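Long-range contact in variant surface glycoprotein MITat 1.13 (Trypanosoma brucei, PDB 6Z8H), which probably forms the dense surface coat of the parasite, whose serial replacement by antigenically distinct variants lets the trypanosome evade the host immune response: residues D343-K351 with T359-S367. Residues are numbered along the deposited sequence; the frame is centred on the assembly and turned at random.
Sequences DIGSTRIPK and TDTIDKLSS
R348 reaches T359 because its chain, with CG anti to the carbonyl carbon (chi1 -61°), bends at chi3 (68°) and turns the guanidinium back over the partner strand. NH2 then donates to T359 OG1 at 3.1 Å, with the hydroxyl oxygen near the guanidinium plane, while D360 CA lies beneath one face of the group, displaced toward its rim. The D360 carboxylate stands well out of that plane, so any attraction to R348 should be purely electrostatic; its OD1 instead accepts from the backbone N of T361.

I349 has CG1 between its backbone N and carbonyl carbon (chi1 56°), which brings that branch to 3.8 Å from L365 CD1, whereas CG2 lies 3.8 Å from I362 CG1, the side chains of I349 and I362 crossing at about a right angle. L365 is flanked further by K351, whose aliphatic CD comes within 3.6 Å of L365 CD2.

The backbone evidence identifies an antiparallel hairpin: I349 and D360 form the hydrogen-bonded pair, with I349 N to D360 O at 2.7 Å and the reciprocal D360 N to I349 O at 3.1 Å. Beyond the strand, I362 N donates to T347 O, and D363 N lies on a lone pair of G345 O at 2.8 Å, so backbone hydrogen bonding, though not strand pairing, reaches the last residue of the preceding helix. There the D363 carboxylate packs on G345 CA, 3.4 Å from OD2. T361 OG1 accepts from K364 N, an ST motif at the turn after the strand.

The two-stranded hairpin of 348-351 and 358-361 follows helix 336-345 after the short link S346-T347. I344, I349 and I362 touch helix 34-75, and I349, P350 and L365 pack on helix 368-383, so apolar side chains from the helix end, the hairpin and the turn after it meet these two helices.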
# COMPACT_ATOMS: atom_id res chain seq x y z
N ASP A 343 19.19 -20.56 26.74
CA ASP A 343 19.83 -21.85 26.54
C ASP A 343 19.66 -22.33 25.10
O ASP A 343 20.57 -22.95 24.53
CB ASP A 343 19.25 -22.87 27.52
CG ASP A 343 19.64 -22.58 28.96
OD1 ASP A 343 20.53 -21.72 29.18
OD2 ASP A 343 19.06 -23.21 29.86
N ILE A 344 18.49 -22.07 24.50
CA ILE A 344 18.29 -22.43 23.09
C ILE A 344 19.32 -21.73 22.22
O ILE A 344 19.95 -22.35 21.35
CB ILE A 344 16.85 -22.09 22.65
CG1 ILE A 344 15.85 -23.07 23.29
CG2 ILE A 344 16.72 -22.13 21.13
CD1 ILE A 344 14.40 -22.64 23.12
N GLY A 345 19.51 -20.43 22.44
CA GLY A 345 20.45 -19.66 21.65
C GLY A 345 21.90 -20.02 21.85
O GLY A 345 22.72 -19.76 20.96
N SER A 346 22.25 -20.60 22.99
CA SER A 346 23.62 -21.01 23.28
C SER A 346 23.92 -22.42 22.78
O SER A 346 25.05 -22.90 22.95
CB SER A 346 23.87 -20.95 24.79
OG SER A 346 23.16 -21.98 25.45
N THR A 347 22.95 -23.10 22.21
CA THR A 347 23.19 -24.44 21.69
C THR A 347 24.25 -24.38 20.58
O THR A 347 24.14 -23.59 19.65
CB THR A 347 21.89 -25.00 21.12
OG1 THR A 347 20.88 -25.03 22.14
CG2 THR A 347 22.10 -26.41 20.62
N ARG A 348 25.27 -25.22 20.70
CA ARG A 348 26.36 -25.26 19.73
C ARG A 348 25.96 -26.13 18.55
O ARG A 348 25.33 -27.19 18.71
CB ARG A 348 27.64 -25.77 20.39
CG ARG A 348 28.12 -24.89 21.54
CD ARG A 348 29.52 -25.26 22.02
NE ARG A 348 30.53 -24.95 21.01
CZ ARG A 348 31.05 -23.74 20.80
NH1 ARG A 348 30.66 -22.70 21.53
NH2 ARG A 348 31.96 -23.57 19.85
N ILE A 349 26.29 -25.66 17.35
CA ILE A 349 25.89 -26.29 16.09
C ILE A 349 27.07 -26.24 15.14
O ILE A 349 28.00 -25.45 15.32
CB ILE A 349 24.69 -25.58 15.44
CG1 ILE A 349 24.97 -24.09 15.23
CG2 ILE A 349 23.44 -25.76 16.32
CD1 ILE A 349 23.93 -23.38 14.38
N PRO A 350 27.07 -27.10 14.12
CA PRO A 350 28.17 -27.09 13.14
C PRO A 350 28.19 -25.81 12.32
O PRO A 350 27.15 -25.24 11.99
CB PRO A 350 27.87 -28.30 12.24
CG PRO A 350 26.86 -29.09 12.94
CD PRO A 350 26.11 -28.18 13.87
N LYS A 351 29.41 -25.41 11.93
CA LYS A 351 29.67 -24.24 11.08
C LYS A 351 30.65 -24.62 9.98
O LYS A 351 31.69 -25.23 10.25
CB LYS A 351 30.28 -23.12 11.93
CG LYS A 351 30.61 -21.86 11.16
CD LYS A 351 31.25 -20.78 12.04
CE LYS A 351 32.74 -20.99 12.23
NZ LYS A 351 33.39 -19.77 12.80
N THR A 359 32.46 -25.24 15.10
CA THR A 359 31.20 -25.14 15.82
C THR A 359 31.07 -23.75 16.43
O THR A 359 32.06 -23.08 16.72
CB THR A 359 31.07 -26.19 16.94
OG1 THR A 359 32.09 -25.96 17.92
CG2 THR A 359 31.18 -27.60 16.38
N ASP A 360 29.83 -23.33 16.62
CA ASP A 360 29.52 -22.12 17.36
C ASP A 360 28.05 -22.18 17.77
O ASP A 360 27.34 -23.14 17.48
CB ASP A 360 29.85 -20.87 16.54
CG ASP A 360 30.30 -19.70 17.40
OD1 ASP A 360 29.94 -19.64 18.60
OD2 ASP A 360 31.03 -18.82 16.88
N THR A 361 27.59 -21.14 18.45
CA THR A 361 26.24 -21.17 18.99
C THR A 361 25.24 -20.68 17.94
O THR A 361 25.59 -19.97 17.00
CB THR A 361 26.12 -20.29 20.23
OG1 THR A 361 26.14 -18.91 19.84
CG2 THR A 361 27.26 -20.57 21.20
N ILE A 362 23.99 -21.09 18.13
CA ILE A 362 22.89 -20.61 17.30
C ILE A 362 22.86 -19.09 17.28
O ILE A 362 22.68 -18.47 16.22
CB ILE A 362 21.55 -21.20 17.81
CG1 ILE A 362 21.45 -22.68 17.40
CG2 ILE A 362 20.37 -20.38 17.30
CD1 ILE A 362 20.21 -23.36 17.92
N ASP A 363 23.04 -18.47 18.44
CA ASP A 363 22.94 -17.01 18.51
C ASP A 363 24.10 -16.32 17.80
O ASP A 363 23.93 -15.20 17.31
CB ASP A 363 22.83 -16.56 19.96
CG ASP A 363 21.40 -16.62 20.48
OD1 ASP A 363 20.48 -16.94 19.69
OD2 ASP A 363 21.19 -16.35 21.68
N LYS A 364 25.27 -16.95 17.72
CA LYS A 364 26.37 -16.36 16.96
C LYS A 364 26.19 -16.59 15.46
O LYS A 364 26.42 -15.69 14.65
CB LYS A 364 27.71 -16.90 17.45
CG LYS A 364 28.07 -16.44 18.86
CD LYS A 364 29.25 -15.47 18.86
CE LYS A 364 29.23 -14.55 20.07
NZ LYS A 364 29.47 -13.13 19.69
N LEU A 365 25.74 -17.78 15.08
CA LEU A 365 25.43 -18.12 13.69
C LEU A 365 23.96 -17.78 13.41
O LEU A 365 23.14 -18.62 13.04
CB LEU A 365 25.70 -19.60 13.45
CG LEU A 365 27.11 -20.05 13.84
CD1 LEU A 365 27.27 -21.55 13.70
CD2 LEU A 365 28.16 -19.30 13.05
N SER A 366 23.66 -16.50 13.60
CA SER A 366 22.29 -16.02 13.73
C SER A 366 21.58 -15.76 12.41
O SER A 366 21.01 -14.69 12.20
CB SER A 366 22.33 -14.73 14.55
OG SER A 366 21.06 -14.40 15.07
N SER A 367 21.57 -16.74 11.52
CA SER A 367 20.88 -16.56 10.25
C SER A 367 20.35 -17.90 9.75
O SER A 367 20.96 -18.95 9.96
CB SER A 367 21.82 -15.97 9.18
OG SER A 367 22.79 -16.92 8.77